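Local coordinates for adenylate kinase (Schistosoma mansoni, PDB 3UMF), which catalyses the reversible transfer of a phosphoryl group between adenine nucleotides, converting ATP and AMP into two molecules of ADP, at residues D140-K152 against D162-F174. Numbering follows the deposited sequence.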
loop_
_atom_site.group_PDB
_atom_site.type_symbol
_atom_site.label_atom_id
_atom_site.label_comp_id
_atom_site.label_asym_id
_atom_site.label_seq_id
_atom_site.Cartn_x
_atom_site.Cartn_y
_atom_site.Cartn_z
ATOM N N ASP A 140 -1.234 12.150 -0.700
ATOM C CA ASP A 140 -1.324 13.025 0.460
ATOM C C ASP A 140 -2.525 13.961 0.404
ATOM O O ASP A 140 -2.748 14.641 -0.598
ATOM C CB ASP A 140 -0.036 13.846 0.580
ATOM C CG ASP A 140 -0.030 14.753 1.797
ATOM O OD1 ASP A 140 -0.351 14.271 2.906
ATOM O OD2 ASP A 140 0.299 15.949 1.645
ATOM N N VAL A 141 -3.298 13.988 1.486
ATOM C CA VAL A 141 -4.360 14.978 1.643
ATOM C C VAL A 141 -4.304 15.591 3.039
ATOM O O VAL A 141 -3.915 14.930 4.000
ATOM C CB VAL A 141 -5.767 14.376 1.404
ATOM C CG1 VAL A 141 -5.947 13.998 -0.057
ATOM C CG2 VAL A 141 -6.004 13.172 2.311
ATOM N N SER A 142 -4.685 16.859 3.142
ATOM C CA SER A 142 -4.758 17.537 4.430
ATOM C C SER A 142 -6.011 17.086 5.165
ATOM O O SER A 142 -6.904 16.485 4.563
ATOM C CB SER A 142 -4.793 19.051 4.232
ATOM O OG SER A 142 -6.009 19.438 3.616
ATOM N N GLU A 143 -6.083 17.365 6.462
ATOM C CA GLU A 143 -7.266 17.011 7.238
ATOM C C GLU A 143 -8.484 17.757 6.703
ATOM O O GLU A 143 -9.585 17.212 6.656
ATOM C CB GLU A 143 -7.053 17.320 8.722
ATOM C CG GLU A 143 -8.158 16.807 9.630
ATOM C CD GLU A 143 -7.865 17.043 11.097
ATOM O OE1 GLU A 143 -6.787 16.619 11.568
ATOM O OE2 GLU A 143 -8.708 17.661 11.784
ATOM N N GLU A 144 -8.260 19.000 6.280
ATOM C CA GLU A 144 -9.306 19.855 5.724
ATOM C C GLU A 144 -9.912 19.272 4.445
ATOM O O GLU A 144 -11.130 19.303 4.250
ATOM C CB GLU A 144 -8.745 21.253 5.434
ATOM C CG GLU A 144 -7.997 21.899 6.603
ATOM C CD GLU A 144 -6.497 21.635 6.581
ATOM O OE1 GLU A 144 -5.750 22.470 6.020
ATOM O OE2 GLU A 144 -6.056 20.601 7.131
ATOM N N VAL A 145 -9.055 18.755 3.569
ATOM C CA VAL A 145 -9.502 18.112 2.334
ATOM C C VAL A 145 -10.294 16.836 2.626
ATOM O O VAL A 145 -11.343 16.600 2.028
ATOM C CB VAL A 145 -8.311 17.791 1.405
ATOM C CG1 VAL A 145 -8.707 16.782 0.341
ATOM C CG2 VAL A 145 -7.778 19.072 0.765
ATOM N N MET A 146 -9.788 16.016 3.543
ATOM C CA MET A 146 -10.492 14.806 3.961
ATOM C C MET A 146 -11.896 15.117 4.485
ATOM O O MET A 146 -12.863 14.449 4.115
ATOM C CB MET A 146 -9.677 14.049 5.016
ATOM C CG MET A 146 -10.356 12.813 5.604
ATOM S SD MET A 146 -11.511 13.152 6.955
ATOM C CE MET A 146 -10.429 13.844 8.210
ATOM N N ARG A 147 -12.000 16.125 5.349
ATOM C CA ARG A 147 -13.285 16.542 5.918
ATOM C C ARG A 147 -14.279 16.988 4.846
ATOM O O ARG A 147 -15.458 16.631 4.890
ATOM C CB ARG A 147 -13.081 17.693 6.918
ATOM C CG ARG A 147 -12.364 17.328 8.218
ATOM C CD ARG A 147 -12.173 18.573 9.083
ATOM N NE ARG A 147 -11.490 18.301 10.347
ATOM C CZ ARG A 147 -12.111 18.131 11.511
ATOM N NH1 ARG A 147 -13.433 18.201 11.574
ATOM N NH2 ARG A 147 -11.410 17.892 12.612
ATOM N N LYS A 148 -13.801 17.780 3.890
ATOM C CA LYS A 148 -14.648 18.299 2.821
ATOM C C LYS A 148 -15.088 17.161 1.908
ATOM O O LYS A 148 -16.129 17.228 1.253
ATOM C CB LYS A 148 -13.878 19.357 2.021
ATOM C CG LYS A 148 -14.713 20.157 1.036
ATOM C CD LYS A 148 -14.558 19.636 -0.385
ATOM N N ARG A 149 -14.287 16.102 1.887
ATOM C CA ARG A 149 -14.526 14.969 1.010
ATOM C C ARG A 149 -15.464 13.928 1.637
ATOM O O ARG A 149 -16.379 13.439 0.974
ATOM C CB ARG A 149 -13.179 14.336 0.628
ATOM C CG ARG A 149 -13.171 13.572 -0.678
ATOM C CD ARG A 149 -11.748 13.328 -1.161
ATOM N NE ARG A 149 -11.331 14.298 -2.174
ATOM C CZ ARG A 149 -10.100 14.371 -2.673
ATOM N NH1 ARG A 149 -9.160 13.537 -2.248
ATOM N NH2 ARG A 149 -9.808 15.280 -3.592
ATOM N N LEU A 150 -15.257 13.609 2.916
ATOM C CA LEU A 150 -15.996 12.515 3.561
ATOM C C LEU A 150 -17.105 12.963 4.514
ATOM O O LEU A 150 -18.087 12.245 4.719
ATOM C CB LEU A 150 -15.031 11.612 4.344
ATOM C CG LEU A 150 -13.822 11.031 3.604
ATOM C CD1 LEU A 150 -13.002 10.159 4.544
ATOM C CD2 LEU A 150 -14.270 10.241 2.381
ATOM N N LEU A 151 -16.948 14.136 5.111
ATOM C CA LEU A 151 -17.827 14.525 6.211
ATOM C C LEU A 151 -18.790 15.648 5.836
ATOM O O LEU A 151 -18.640 16.290 4.794
ATOM C CB LEU A 151 -16.991 14.927 7.433
ATOM C CG LEU A 151 -15.794 14.025 7.768
ATOM C CD1 LEU A 151 -15.057 14.559 8.984
ATOM C CD2 LEU A 151 -16.225 12.581 7.995
ATOM N N LYS A 152 -19.780 15.876 6.690
ATOM C CA LYS A 152 -20.773 16.916 6.452
ATOM C C LYS A 152 -20.142 18.302 6.595
ATOM O O LYS A 152 -19.190 18.480 7.353
ATOM C CB LYS A 152 -21.938 16.759 7.439
ATOM C CG LYS A 152 -23.196 17.523 7.060
ATOM C CD LYS A 152 -23.533 18.571 8.107
ATOM C CE LYS A 152 -25.032 18.681 8.331
ATOM N NZ LYS A 152 -25.755 19.202 7.143
ATOM N N ASP A 162 -20.318 11.643 16.164
ATOM C CA ASP A 162 -19.424 10.598 16.673
ATOM C C ASP A 162 -18.756 9.790 15.565
ATOM O O ASP A 162 -17.571 9.471 15.655
ATOM C CB ASP A 162 -20.152 9.654 17.636
ATOM C CG ASP A 162 -19.225 8.604 18.239
ATOM O OD1 ASP A 162 -18.139 8.974 18.734
ATOM O OD2 ASP A 162 -19.578 7.405 18.216
ATOM N N ASN A 163 -19.519 9.451 14.531
ATOM C CA ASN A 163 -18.978 8.710 13.392
ATOM C C ASN A 163 -17.944 9.519 12.615
ATOM O O ASN A 163 -16.916 8.987 12.188
ATOM C CB ASN A 163 -20.106 8.263 12.456
ATOM C CG ASN A 163 -20.907 7.103 13.019
ATOM O OD1 ASN A 163 -20.646 6.631 14.126
ATOM N ND2 ASN A 163 -21.890 6.641 12.256
ATOM N N GLU A 164 -18.220 10.807 12.434
ATOM C CA GLU A 164 -17.294 11.688 11.731
ATOM C C GLU A 164 -15.995 11.884 12.518
ATOM O O GLU A 164 -14.907 11.886 11.942
ATOM C CB GLU A 164 -17.956 13.036 11.428
ATOM C CG GLU A 164 -19.138 12.936 10.468
ATOM C CD GLU A 164 -19.730 14.286 10.118
ATOM O OE1 GLU A 164 -19.457 15.268 10.845
ATOM O OE2 GLU A 164 -20.469 14.371 9.111
ATOM N N GLU A 165 -16.114 12.036 13.833
ATOM C CA GLU A 165 -14.943 12.208 14.688
ATOM C C GLU A 165 -14.067 10.954 14.708
ATOM O O GLU A 165 -12.844 11.052 14.812
ATOM C CB GLU A 165 -15.348 12.615 16.110
ATOM C CG GLU A 165 -14.181 12.916 17.057
ATOM C CD GLU A 165 -13.473 14.237 16.761
ATOM O OE1 GLU A 165 -13.792 14.890 15.743
ATOM O OE2 GLU A 165 -12.592 14.630 17.557
ATOM N N THR A 166 -14.690 9.782 14.603
ATOM C CA THR A 166 -13.936 8.533 14.512
ATOM C C THR A 166 -13.030 8.539 13.281
ATOM O O THR A 166 -11.868 8.133 13.347
ATOM C CB THR A 166 -14.867 7.305 14.464
ATOM O OG1 THR A 166 -15.596 7.211 15.693
ATOM C CG2 THR A 166 -14.060 6.024 14.264
ATOM N N ILE A 167 -13.566 9.016 12.162
ATOM C CA ILE A 167 -12.805 9.114 10.919
ATOM C C ILE A 167 -11.701 10.173 11.013
ATOM O O ILE A 167 -10.602 9.988 10.481
ATOM C CB ILE A 167 -13.737 9.421 9.724
ATOM C CG1 ILE A 167 -14.665 8.228 9.464
ATOM C CG2 ILE A 167 -12.934 9.755 8.476
ATOM C CD1 ILE A 167 -15.596 8.427 8.288
ATOM N N VAL A 168 -11.991 11.281 11.689
ATOM C CA VAL A 168 -10.969 12.295 11.935
ATOM C C VAL A 168 -9.804 11.698 12.724
ATOM O O VAL A 168 -8.645 11.877 12.354
ATOM C CB VAL A 168 -11.541 13.527 12.673
ATOM C CG1 VAL A 168 -10.417 14.423 13.165
ATOM C CG2 VAL A 168 -12.483 14.302 11.756
ATOM N N LYS A 169 -10.118 10.970 13.793
ATOM C CA LYS A 169 -9.101 10.292 14.598
ATOM C C LYS A 169 -8.353 9.219 13.808
ATOM O O LYS A 169 -7.155 9.016 14.003
ATOM C CB LYS A 169 -9.727 9.660 15.845
ATOM C CG LYS A 169 -10.325 10.655 16.819
ATOM C CD LYS A 169 -9.360 11.789 17.117
ATOM C CE LYS A 169 -9.887 12.653 18.251
ATOM N NZ LYS A 169 -9.569 14.088 18.033
ATOM N N ARG A 170 -9.062 8.524 12.927
ATOM C CA ARG A 170 -8.423 7.508 12.094
ATOM C C ARG A 170 -7.439 8.164 11.127
ATOM O O ARG A 170 -6.366 7.622 10.856
ATOM C CB ARG A 170 -9.466 6.691 11.331
ATOM C CG ARG A 170 -8.883 5.518 10.552
ATOM C CD ARG A 170 -9.972 4.762 9.807
ATOM N NE ARG A 170 -10.965 4.207 10.722
ATOM C CZ ARG A 170 -12.112 3.660 10.336
ATOM N NH1 ARG A 170 -12.415 3.592 9.049
ATOM N NH2 ARG A 170 -12.957 3.183 11.238
ATOM N N PHE A 171 -7.814 9.335 10.621
ATOM C CA PHE A 171 -6.942 10.134 9.767
ATOM C C PHE A 171 -5.671 10.551 10.511
ATOM O O PHE A 171 -4.564 10.408 9.997
ATOM C CB PHE A 171 -7.689 11.380 9.265
ATOM C CG PHE A 171 -6.831 12.326 8.471
ATOM C CD1 PHE A 171 -6.752 12.216 7.092
ATOM C CD2 PHE A 171 -6.100 13.324 9.100
ATOM C CE1 PHE A 171 -5.961 13.085 6.356
ATOM C CE2 PHE A 171 -5.301 14.189 8.369
ATOM C CZ PHE A 171 -5.235 14.069 6.994
ATOM N N ARG A 172 -5.842 11.078 11.719
ATOM C CA ARG A 172 -4.720 11.572 12.506
ATOM C C ARG A 172 -3.838 10.426 12.979
ATOM O O ARG A 172 -2.613 10.558 13.022
ATOM C CB ARG A 172 -5.215 12.394 13.695
ATOM C CG ARG A 172 -5.964 13.659 13.305
ATOM C CD ARG A 172 -6.403 14.437 14.539
ATOM N NE ARG A 172 -7.130 15.656 14.179
ATOM C CZ ARG A 172 -7.756 16.441 15.050
ATOM N NH1 ARG A 172 -7.750 16.140 16.342
ATOM N NH2 ARG A 172 -8.387 17.526 14.626
ATOM N N THR A 173 -4.461 9.305 13.339
ATOM C CA THR A 173 -3.714 8.108 13.716
ATOM C C THR A 173 -2.859 7.615 12.548
ATOM O O THR A 173 -1.683 7.311 12.721
ATOM C CB THR A 173 -4.645 6.973 14.207
ATOM O OG1 THR A 173 -5.185 7.320 15.487
ATOM C CG2 THR A 173 -3.876 5.667 14.335
ATOM N N PHE A 174 -3.448 7.560 11.356
ATOM C CA PHE A 174 -2.714 7.124 10.169
ATOM C C PHE A 174 -1.575 8.085 9.820
ATOM O O PHE A 174 -0.471 7.652 9.498
ATOM C CB PHE A 174 -3.657 6.958 8.971
ATOM C CG PHE A 174 -2.959 6.544 7.705
ATOM C CD1 PHE A 174 -2.782 5.204 7.403
ATOM C CD2 PHE A 174 -2.467 7.494 6.821
ATOM C CE1 PHE A 174 -2.128 4.820 6.239
ATOM C CE2 PHE A 174 -1.815 7.115 5.661
ATOM C CZ PHE A 174 -1.645 5.778 5.368
HETATM O O HOH W 1 -18.939 17.538 9.761
#
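With CG anti to the backbone N in both E143 (chi1 -172°) and F171 (chi1 175°), the glutamate's extended chain runs over to R172 while the phenyl ring reaches the start of helix 143-150, V141 O in plane at its edge, 3.4 Å from F171 CZ, and E143 CB against CE2. The pair is a helical hairpin, roughly antiparallel, the segment axes at 146°, standing beyond the end of strand 135-140 in the parallel sheet of the adenylate kinase fold. R172 takes the E143 carboxylate side-on, NE to OE1 at 2.8 Å and NH2 to OE2 at 2.9 Å, the latter on the syn lone pair. R147 approaches the same OE2 from its anti side, through NE and NH2, so three N-H groups converge on one oxygen. That shared carboxylate probably offsets the closeness of the two arginines. V168 packs against both, CG2 over a face of the R147 guanidinium and CG1 over one of R172, each offset toward the rim. Deeper in, M146 bends its chain to set CE 3.8 Å from F171 CB. Further along, L151 CD1 meets V168 CG2. At the far end E164 lies along L151, and one water donates to both E164 OE1 and K152 O. Beside it, K152 N donates to E164 OE2 at 2.9 Å, from above the carboxylate plane.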